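Acidocalcisomal pyrophosphatase (Trypanosoma brucei brucei, PDB 5C5V) probably catalyses the magnesium-dependent hydrolysis of inorganic pyrophosphate into two phosphate ions. Local coordinates at residues W196-F201 against D224-G229; Y152-E157 against S239-L244; A288-F293 against G311-K316. One frame throughout, in Å; residues are numbered along the deposited sequence.

Interaction 1: residues W196-F201 against D224-G229; sequences WNYGAF and DAVEIG. With MG (magnesium ion), chain G; MG (magnesium ion), chain E; 2PN (imidodiphosphoric acid), chain C.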
loop_
_atom_site.group_PDB
_atom_site.type_symbol
_atom_site.label_atom_id
_atom_site.label_comp_id
_atom_site.label_asym_id
_atom_site.label_seq_id
_atom_site.Cartn_x
_atom_site.Cartn_y
_atom_site.Cartn_z
ATOM N N TRP A 196 16.849 -4.615 9.817
ATOM C CA TRP A 196 16.064 -3.395 9.702
ATOM C C TRP A 196 17.039 -2.226 9.693
ATOM O O TRP A 196 18.194 -2.382 10.092
ATOM C CB TRP A 196 15.076 -3.263 10.859
ATOM C CG TRP A 196 14.283 -4.512 11.064
ATOM C CD1 TRP A 196 13.084 -4.808 10.514
ATOM C CD2 TRP A 196 14.662 -5.647 11.854
ATOM N NE1 TRP A 196 12.679 -6.062 10.907
ATOM C CE2 TRP A 196 13.631 -6.596 11.736
ATOM C CE3 TRP A 196 15.766 -5.947 12.654
ATOM C CZ2 TRP A 196 13.670 -7.828 12.389
ATOM C CZ3 TRP A 196 15.810 -7.171 13.302
ATOM C CH2 TRP A 196 14.768 -8.098 13.167
ATOM N N ASN A 197 16.588 -1.066 9.231
ATOM C CA ASN A 197 17.405 0.127 9.311
ATOM C C ASN A 197 17.634 0.448 10.769
ATOM O O ASN A 197 16.675 0.607 11.525
ATOM C CB ASN A 197 16.741 1.312 8.616
ATOM C CG ASN A 197 16.568 1.095 7.137
ATOM O OD1 ASN A 197 17.530 0.812 6.428
ATOM N ND2 ASN A 197 15.342 1.239 6.659
ATOM N N TYR A 198 18.902 0.551 11.146
ATOM C CA TYR A 198 19.281 0.803 12.517
ATOM C C TYR A 198 20.036 2.129 12.628
ATOM O O TYR A 198 20.822 2.476 11.751
ATOM C CB TYR A 198 20.138 -0.346 13.037
ATOM C CG TYR A 198 20.538 -0.205 14.481
ATOM C CD1 TYR A 198 19.666 -0.561 15.505
ATOM C CD2 TYR A 198 21.783 0.299 14.825
ATOM C CE1 TYR A 198 20.036 -0.428 16.834
ATOM C CE2 TYR A 198 22.158 0.436 16.151
ATOM C CZ TYR A 198 21.285 0.071 17.142
ATOM O OH TYR A 198 21.656 0.200 18.452
ATOM N N GLY A 199 19.792 2.871 13.700
ATOM C CA GLY A 199 20.458 4.147 13.884
ATOM C C GLY A 199 20.120 4.810 15.200
ATOM O O GLY A 199 20.014 4.158 16.230
ATOM N N ALA A 200 19.939 6.123 15.167
ATOM C CA ALA A 200 19.753 6.870 16.397
ATOM C C ALA A 200 18.896 8.112 16.192
ATOM O O ALA A 200 18.685 8.562 15.058
ATOM C CB ALA A 200 21.107 7.257 16.972
ATOM N N PHE A 201 18.379 8.636 17.296
ATOM C CA PHE A 201 17.666 9.897 17.279
ATOM C C PHE A 201 18.624 11.013 17.668
ATOM O O PHE A 201 19.274 10.935 18.717
ATOM C CB PHE A 201 16.461 9.871 18.240
ATOM C CG PHE A 201 15.327 8.983 17.781
ATOM C CD1 PHE A 201 14.575 9.315 16.662
ATOM C CD2 PHE A 201 15.016 7.821 18.462
ATOM C CE1 PHE A 201 13.531 8.506 16.237
ATOM C CE2 PHE A 201 13.967 7.003 18.037
ATOM C CZ PHE A 201 13.226 7.357 16.924
ATOM N N ASP A 224 18.681 4.695 20.617
ATOM C CA ASP A 224 18.740 3.802 19.467
ATOM C C ASP A 224 17.365 3.565 18.862
ATOM O O ASP A 224 16.375 3.452 19.576
ATOM C CB ASP A 224 19.377 2.468 19.868
ATOM C CG ASP A 224 20.838 2.615 20.285
ATOM O OD1 ASP A 224 21.579 3.385 19.637
ATOM O OD2 ASP A 224 21.235 1.963 21.268
ATOM N N ALA A 225 17.311 3.481 17.537
ATOM C CA ALA A 225 16.049 3.276 16.841
ATOM C C ALA A 225 16.141 2.153 15.800
ATOM O O ALA A 225 17.155 2.002 15.113
ATOM C CB ALA A 225 15.592 4.573 16.184
ATOM N N VAL A 226 15.075 1.366 15.701
ATOM C CA VAL A 226 14.967 0.352 14.663
ATOM C C VAL A 226 13.831 0.743 13.732
ATOM O O VAL A 226 12.674 0.803 14.152
ATOM C CB VAL A 226 14.699 -1.044 15.263
ATOM C CG1 VAL A 226 14.953 -2.118 14.220
ATOM C CG2 VAL A 226 15.584 -1.265 16.476
ATOM N N GLU A 227 14.141 1.020 12.476
ATOM C CA GLU A 227 13.093 1.398 11.536
ATOM C C GLU A 227 12.655 0.182 10.695
ATOM O O GLU A 227 13.462 -0.419 9.987
ATOM C CB GLU A 227 13.576 2.544 10.644
ATOM C CG GLU A 227 12.490 3.205 9.827
ATOM C CD GLU A 227 12.121 2.398 8.589
ATOM O OE1 GLU A 227 13.027 1.775 7.987
ATOM O OE2 GLU A 227 10.929 2.397 8.208
ATOM N N ILE A 228 11.382 -0.181 10.782
ATOM C CA ILE A 228 10.946 -1.508 10.305
ATOM C C ILE A 228 10.305 -1.484 8.921
ATOM O O ILE A 228 9.752 -2.472 8.482
ATOM C CB ILE A 228 9.948 -2.147 11.284
ATOM C CG1 ILE A 228 8.663 -1.324 11.341
ATOM C CG2 ILE A 228 10.566 -2.286 12.669
ATOM C CD1 ILE A 228 7.676 -1.800 12.387
ATOM N N GLY A 229 10.391 -0.354 8.232
ATOM C CA GLY A 229 9.823 -0.251 6.900
ATOM C C GLY A 229 10.527 -1.163 5.911
ATOM O O GLY A 229 11.497 -1.841 6.260
HETATM MG MG MG G . 23.552 3.291 19.649
HETATM MG MG MG E . 22.763 2.058 22.567
HETATM P P1 2PN C . 26.112 -1.695 20.532
HETATM O O1 2PN C . 27.549 -1.122 20.422
HETATM O O2 2PN C . 25.748 -1.810 22.037
HETATM O O3 2PN C . 26.047 -3.051 19.774
HETATM N N1 2PN C . 25.079 -0.691 19.759
HETATM P P2 2PN C . 24.653 0.799 20.291
HETATM O O4 2PN C . 25.928 1.673 20.573
HETATM O O5 2PN C . 23.895 0.605 21.589
HETATM O O6 2PN C . 23.815 1.466 19.291
HETATM O O HOH W 1 21.896 4.038 23.053
HETATM O O HOH W 2 24.059 3.135 21.630
HETATM O O HOH W 3 23.303 5.598 19.805
HETATM O O HOH W 4 25.599 3.855 18.888
HETATM O O HOH W 5 22.942 3.796 17.730
#
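Oxygen O6 of the bound imidodiphosphate is gripped from both strands: Tyr198 OH donates a hydrogen bond to it over 2.6 Å, and the magnesium ion of chain G, which Asp224 OD1 holds, coordinates it at 1.9 Å. This is the substrate end of an antiparallel pairing in the curled sheet that forms the barrel core of soluble pyrophosphatases. The CG of Tyr198 stands anti to the backbone N (chi1 -178°), and O6 lies at the edge of the ring, in its plane. The Asp224 carboxylate splits its oxygens between two metals, OD2 binding the magnesium ion of chain E at 2.0 Å. Asp219 and Asp256 complete that second site, and Lys258 NZ is hydrogen-bonded to OD2. Water 2 bridges the two ions; in this family a water between two such metals is generally taken as the nucleophile. Although Tyr198 OH stands 3.3 Å from Asp224 OD2, its angle is poor for a bond, which agrees with the hydroxyl being committed to O6.

Farther along, paired bonds link Gly199 with Ala225 and Asn197 with Glu227, the one from Asn197 N being weak. The Phe201 ring approaches Ala225 CB obliquely, with CE2 at 3.5 Å, while Val226, which shares its face with Tyr198, meets Trp196 CB through CG1. The Trp196 indole also meets Trp161 of a neighbouring subunit.

At the other end Asn197 and Glu227 lie side by side. Asn197 ND2 gives a 2.7 Å bond, straight to 165°, to Glu227 OE1, and also bonds Thr231 O. Glu227 OE2, meanwhile, receives Ser263 N and, from above the carboxylate plane, Gly229 N at 2.8 Å.

Interaction 2: residues Y152-E157 against S239-L244; sequences YNFICE and SAVKVL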
loop_
_atom_site.group_PDB
_atom_site.type_symbol
_atom_site.label_atom_id
_atom_site.label_comp_id
_atom_site.label_asym_id
_atom_site.label_seq_id
_atom_site.Cartn_x
_atom_site.Cartn_y
_atom_site.Cartn_z
ATOM N N TYR A 152 9.568 12.265 13.833
ATOM C CA TYR A 152 10.908 12.348 14.379
ATOM C C TYR A 152 11.967 12.164 13.313
ATOM O O TYR A 152 11.790 11.388 12.395
ATOM C CB TYR A 152 11.098 11.282 15.460
ATOM C CG TYR A 152 10.237 11.466 16.684
ATOM C CD1 TYR A 152 10.722 12.162 17.790
ATOM C CD2 TYR A 152 8.945 10.959 16.739
ATOM C CE1 TYR A 152 9.948 12.338 18.923
ATOM C CE2 TYR A 152 8.160 11.125 17.866
ATOM C CZ TYR A 152 8.664 11.822 18.961
ATOM O OH TYR A 152 7.903 12.008 20.096
ATOM N N ASN A 153 13.091 12.843 13.443
ATOM C CA ASN A 153 14.193 12.565 12.541
ATOM C C ASN A 153 14.992 11.364 13.019
ATOM O O ASN A 153 15.360 11.267 14.191
ATOM C CB ASN A 153 15.094 13.781 12.382
ATOM C CG ASN A 153 14.626 14.690 11.274
ATOM O OD1 ASN A 153 14.147 14.217 10.246
ATOM N ND2 ASN A 153 14.731 15.995 11.483
ATOM N N PHE A 154 15.233 10.448 12.087
ATOM C CA PHE A 154 15.966 9.223 12.348
ATOM C C PHE A 154 17.245 9.268 11.542
ATOM O O PHE A 154 17.217 9.479 10.329
ATOM C CB PHE A 154 15.104 7.996 11.979
ATOM C CG PHE A 154 15.871 6.684 11.858
ATOM C CD1 PHE A 154 16.212 5.951 12.982
ATOM C CD2 PHE A 154 16.197 6.164 10.615
ATOM C CE1 PHE A 154 16.891 4.712 12.867
ATOM C CE2 PHE A 154 16.871 4.929 10.492
ATOM C CZ PHE A 154 17.222 4.210 11.617
ATOM N N ILE A 155 18.369 9.105 12.218
ATOM C CA ILE A 155 19.639 9.019 11.520
ATOM C C ILE A 155 20.012 7.566 11.329
ATOM O O ILE A 155 20.256 6.854 12.305
ATOM C CB ILE A 155 20.761 9.734 12.283
ATOM C CG1 ILE A 155 20.373 11.194 12.532
ATOM C CG2 ILE A 155 22.080 9.617 11.518
ATOM C CD1 ILE A 155 21.196 11.863 13.607
ATOM N N CYS A 156 20.040 7.115 10.080
ATOM C CA CYS A 156 20.427 5.741 9.806
ATOM C C CYS A 156 21.943 5.575 9.843
ATOM O O CYS A 156 22.665 6.168 9.048
ATOM C CB CYS A 156 19.891 5.276 8.453
ATOM S SG CYS A 156 20.350 3.563 8.050
ATOM N N GLU A 157 22.409 4.756 10.776
ATOM C CA GLU A 157 23.815 4.379 10.886
ATOM C C GLU A 157 24.066 3.053 10.157
ATOM O O GLU A 157 25.087 2.877 9.486
ATOM C CB GLU A 157 24.210 4.261 12.360
ATOM C CG GLU A 157 24.054 5.575 13.124
ATOM C CD GLU A 157 24.118 5.436 14.644
ATOM O OE1 GLU A 157 23.614 4.424 15.194
ATOM O OE2 GLU A 157 24.660 6.368 15.291
ATOM N N SER A 239 15.724 10.555 7.822
ATOM C CA SER A 239 14.374 10.633 7.295
ATOM C C SER A 239 13.335 10.625 8.394
ATOM O O SER A 239 13.601 10.210 9.517
ATOM C CB SER A 239 14.116 9.492 6.323
ATOM O OG SER A 239 14.342 8.250 6.971
ATOM N N ALA A 240 12.150 11.106 8.051
ATOM C CA ALA A 240 11.100 11.300 9.028
ATOM C C ALA A 240 10.446 9.977 9.374
ATOM O O ALA A 240 10.068 9.203 8.487
ATOM C CB ALA A 240 10.066 12.293 8.499
ATOM N N VAL A 241 10.332 9.700 10.666
ATOM C CA VAL A 241 9.729 8.447 11.092
ATOM C C VAL A 241 8.655 8.672 12.134
ATOM O O VAL A 241 8.585 9.722 12.779
ATOM C CB VAL A 241 10.766 7.451 11.673
ATOM C CG1 VAL A 241 11.880 7.185 10.679
ATOM C CG2 VAL A 241 11.300 7.937 13.014
ATOM N N LYS A 242 7.818 7.658 12.277
ATOM C CA LYS A 242 6.757 7.611 13.266
ATOM C C LYS A 242 7.108 6.581 14.326
ATOM O O LYS A 242 7.383 5.435 14.008
ATOM C CB LYS A 242 5.424 7.260 12.603
ATOM C CG LYS A 242 4.302 7.027 13.583
ATOM C CD LYS A 242 2.947 7.217 12.931
ATOM C CE LYS A 242 2.378 5.919 12.429
ATOM N NZ LYS A 242 0.965 6.148 11.974
ATOM N N VAL A 243 7.096 6.994 15.584
ATOM C CA VAL A 243 7.434 6.119 16.696
ATOM C C VAL A 243 6.248 5.230 17.088
ATOM O O VAL A 243 5.134 5.725 17.253
ATOM C CB VAL A 243 7.885 6.953 17.909
ATOM C CG1 VAL A 243 7.786 6.147 19.200
ATOM C CG2 VAL A 243 9.283 7.513 17.677
ATOM N N LEU A 244 6.493 3.926 17.236
ATOM C CA LEU A 244 5.435 2.957 17.529
ATOM C C LEU A 244 5.553 2.367 18.928
ATOM O O LEU A 244 4.555 2.023 19.542
ATOM C CB LEU A 244 5.439 1.821 16.498
ATOM C CG LEU A 244 5.199 2.272 15.065
ATOM C CD1 LEU A 244 5.417 1.123 14.115
ATOM C CD2 LEU A 244 3.794 2.862 14.918
#
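Tyr152 and Val241 exchange two backbone hydrogen bonds, as do Phe154 and Ser239, with the non-hydrogen-bonded pair Asn153 and Ala240 between them; the axes of the two strand segments make an angle of 115°, so the antiparallel ladder is strongly twisted. Tyr152 N to Val241 O measures 2.9 Å and is almost straight (174°), and Val241 N to Tyr152 O measures 2.8 Å. The other two bonds, Phe154 N to Ser239 O and Ser239 N to Phe154 O, are longer at 3.1 Å each. A twist of this size is consistent with the curled, barrel-like sheet of the pyrophosphatase fold. Three bridges lie within these segments; Cys156 goes on to bond Gly236 and Gln237, and Ile155 bonds Ala200 of the neighbouring strand 197-200.

The side chains of Tyr152, Phe154 and Val241 share one face. Phe154 CB rests 3.6 Å from Val241 CG1; its own CG is anti to the backbone N (chi1 165°). The ring end leads away from the strand 239-244 and touches Ala225 and Glu227. Val241 CG2 lies 3.5 Å from Tyr152 O and 4.1 Å from Tyr152 CB. Two residues on, Val243 CG2 reaches the Tyr152 ring at CD2, 3.6 Å away, with CE2 slightly farther, approaching the ring obliquely. Met320 and Ile323 of the helix 316-336 touch the same tyrosine.

On the other face Asn153 turns its amide elsewhere: ND2 bonds Pro133 O, and the residue packs on Thr142 of a neighbouring subunit. The polar work between the two strands is therefore done by main-chain atoms, which join neighbouring strands of the curled sheet, and the side chains add hydrocarbon contacts.

Interaction 3: residues A288-F293 against G311-K316; sequences AIREWF and GEFKDK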
loop_
_atom_site.group_PDB
_atom_site.type_symbol
_atom_site.label_atom_id
_atom_site.label_comp_id
_atom_site.label_asym_id
_atom_site.label_seq_id
_atom_site.Cartn_x
_atom_site.Cartn_y
_atom_site.Cartn_z
ATOM N N ALA A 288 11.585 -11.182 16.435
ATOM C CA ALA A 288 12.896 -11.278 15.820
ATOM C C ALA A 288 13.810 -10.150 16.296
ATOM O O ALA A 288 14.987 -10.385 16.564
ATOM C CB ALA A 288 12.778 -11.262 14.306
ATOM N N ILE A 289 13.268 -8.932 16.403
ATOM C CA ILE A 289 14.032 -7.793 16.921
ATOM C C ILE A 289 14.513 -8.058 18.345
ATOM O O ILE A 289 15.702 -7.923 18.634
ATOM C CB ILE A 289 13.199 -6.490 16.896
ATOM C CG1 ILE A 289 13.017 -6.015 15.457
ATOM C CG2 ILE A 289 13.886 -5.392 17.689
ATOM C CD1 ILE A 289 12.069 -4.840 15.311
ATOM N N ARG A 290 13.598 -8.472 19.217
ATOM C CA ARG A 290 13.947 -8.760 20.608
ATOM C C ARG A 290 15.017 -9.846 20.676
ATOM O O ARG A 290 15.988 -9.723 21.435
ATOM C CB ARG A 290 12.716 -9.181 21.416
ATOM C CG ARG A 290 13.000 -9.566 22.885
ATOM C CD ARG A 290 11.700 -9.695 23.695
ATOM N NE ARG A 290 10.705 -10.352 22.862
ATOM C CZ ARG A 290 9.442 -9.968 22.735
ATOM N NH1 ARG A 290 8.968 -8.946 23.422
ATOM N NH2 ARG A 290 8.652 -10.633 21.918
ATOM N N GLU A 291 14.853 -10.892 19.871
ATOM C CA GLU A 291 15.772 -12.023 19.895
ATOM C C GLU A 291 17.152 -11.675 19.335
ATOM O O GLU A 291 18.173 -12.041 19.911
ATOM C CB GLU A 291 15.176 -13.206 19.115
ATOM C CG GLU A 291 16.116 -14.406 19.013
ATOM C CD GLU A 291 16.321 -15.154 20.325
ATOM O OE1 GLU A 291 15.651 -14.844 21.339
ATOM O OE2 GLU A 291 17.173 -16.070 20.344
ATOM N N TRP A 292 17.179 -10.976 18.207
ATOM C CA TRP A 292 18.431 -10.524 17.631
ATOM C C TRP A 292 19.245 -9.698 18.667
ATOM O O TRP A 292 20.433 -9.945 18.890
ATOM C CB TRP A 292 18.154 -9.697 16.378
ATOM C CG TRP A 292 19.341 -9.547 15.487
ATOM C CD1 TRP A 292 19.637 -10.294 14.369
ATOM C CD2 TRP A 292 20.407 -8.599 15.629
ATOM N NE1 TRP A 292 20.823 -9.855 13.814
ATOM C CE2 TRP A 292 21.312 -8.819 14.567
ATOM C CE3 TRP A 292 20.687 -7.589 16.550
ATOM C CZ2 TRP A 292 22.473 -8.069 14.407
ATOM C CZ3 TRP A 292 21.837 -6.845 16.389
ATOM C CH2 TRP A 292 22.717 -7.089 15.326
ATOM N N PHE A 293 18.596 -8.742 19.322
ATOM C CA PHE A 293 19.306 -7.915 20.301
ATOM C C PHE A 293 19.606 -8.682 21.573
ATOM O O PHE A 293 20.558 -8.350 22.284
ATOM C CB PHE A 293 18.525 -6.640 20.627
ATOM C CG PHE A 293 18.666 -5.576 19.586
ATOM C CD1 PHE A 293 19.920 -5.047 19.292
ATOM C CD2 PHE A 293 17.566 -5.107 18.892
ATOM C CE1 PHE A 293 20.074 -4.076 18.320
ATOM C CE2 PHE A 293 17.712 -4.136 17.919
ATOM C CZ PHE A 293 18.971 -3.621 17.632
ATOM N N GLY A 311 10.684 -8.054 28.714
ATOM C CA GLY A 311 10.791 -8.047 27.267
ATOM C C GLY A 311 9.584 -7.441 26.571
ATOM O O GLY A 311 9.508 -7.433 25.350
ATOM N N GLU A 312 8.639 -6.901 27.331
ATOM C CA GLU A 312 7.486 -6.272 26.695
ATOM C C GLU A 312 7.900 -5.047 25.876
ATOM O O GLU A 312 8.694 -4.226 26.331
ATOM C CB GLU A 312 6.440 -5.865 27.734
ATOM C CG GLU A 312 5.201 -5.236 27.113
ATOM C CD GLU A 312 4.286 -4.570 28.139
ATOM O OE1 GLU A 312 4.457 -4.827 29.354
ATOM O OE2 GLU A 312 3.403 -3.775 27.724
ATOM N N PHE A 313 7.384 -4.946 24.654
ATOM C CA PHE A 313 7.493 -3.716 23.878
ATOM C C PHE A 313 6.450 -2.758 24.405
ATOM O O PHE A 313 5.258 -3.032 24.288
ATOM C CB PHE A 313 7.262 -3.947 22.383
ATOM C CG PHE A 313 8.432 -4.564 21.658
ATOM C CD1 PHE A 313 9.340 -3.761 20.976
ATOM C CD2 PHE A 313 8.611 -5.945 21.638
ATOM C CE1 PHE A 313 10.411 -4.319 20.294
ATOM C CE2 PHE A 313 9.671 -6.510 20.961
ATOM C CZ PHE A 313 10.586 -5.693 20.289
ATOM N N LYS A 314 6.883 -1.651 24.999
ATOM C CA LYS A 314 5.948 -0.654 25.498
ATOM C C LYS A 314 5.339 0.095 24.327
ATOM O O LYS A 314 5.887 0.076 23.228
ATOM C CB LYS A 314 6.642 0.310 26.452
ATOM C CG LYS A 314 7.293 -0.356 27.630
ATOM C CD LYS A 314 6.261 -1.079 28.495
ATOM C CE LYS A 314 5.787 -0.196 29.637
ATOM N NZ LYS A 314 4.768 -0.891 30.465
ATOM N N ASP A 315 4.200 0.738 24.540
ATOM C CA ASP A 315 3.516 1.388 23.431
ATOM C C ASP A 315 4.142 2.754 23.073
ATOM O O ASP A 315 5.137 3.179 23.668
ATOM C CB ASP A 315 2.024 1.525 23.748
ATOM C CG ASP A 315 1.743 2.433 24.934
ATOM O OD1 ASP A 315 2.632 3.208 25.361
ATOM O OD2 ASP A 315 0.614 2.360 25.457
ATOM N N LYS A 316 3.558 3.422 22.085
ATOM C CA LYS A 316 4.140 4.639 21.553
ATOM C C LYS A 316 4.104 5.805 22.538
ATOM O O LYS A 316 5.026 6.615 22.551
ATOM C CB LYS A 316 3.443 5.034 20.258
ATOM C CG LYS A 316 2.019 5.469 20.426
ATOM C CD LYS A 316 1.469 5.963 19.093
ATOM C CE LYS A 316 0.013 6.352 19.218
ATOM N NZ LYS A 316 -0.560 6.581 17.879
#
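Arg290 and Phe313 meet with their flat groups steeply inclined, the guanidinium and ring planes standing 64° apart. Phe313 CE2 lies over one face of the guanidinium, 3.5 Å above its plane and displaced toward the rim. The nearest arginine atom is NH1, 3.5 Å from Phe313 CD2, and CZ comes to 3.9 Å from CE2. This is an inclined contact, not a parallel stack. The Arg290 chain runs extended to CD and bends at chi3 (40°), which carries NE off the line of the chain.

Gly311 O falls at the guanidinium edge, in its plane, and takes a hydrogen bond from NH1. The modelled length of 2.5 Å is short for such a pair, so its exact value is doubtful. The N-H...O angle is 141°, and the donor sits above the plane of the carbonyl group. Gly311 has a positive phi, which suits a residue without a side chain, and its CA approaches Arg290 CD to 4.0 Å. The other terminal nitrogen, NH2, is engaged separately by a salt bridge to Asp287, which precedes this segment in the same helix.

Ile289, one residue earlier, adds an apolar touch: its CG2 stands 4.2 Å from Phe313 CZ, at the edge of the ring and near its plane.

The contact joins the helix 285-295 to the approach of a short, weakly bonded strand. Leu247 of the strand 238-251 packs against both Arg290 and Phe313, and the backbone of Lys314 bonds that of Val246. Just beyond, Asp315 serves as N-cap of the helix 316-336, its OD1 receiving Tyr318 N.

How the interactions relate
All three contacts reach one curled sheet. Interactions 1 and 2 are centred about 7 Å apart and share a seam, because the strands 152-156 and 197-200 are neighbours: Ala200 O lies 2.9 Å from Ile155 N. Along the chain, interaction 1 falls wholly between the two segments of interaction 2, and interaction 3 follows both. Its centre is about 13 Å from that of interaction 1, where Phe293 packs on Tyr198 and Val226, and about 17 Å from that of interaction 2, joined through the strand 238-251. The metal-bearing strand pair thus adjoins the strand 152-156 within the sheet and has the helix 285-295 packed against it.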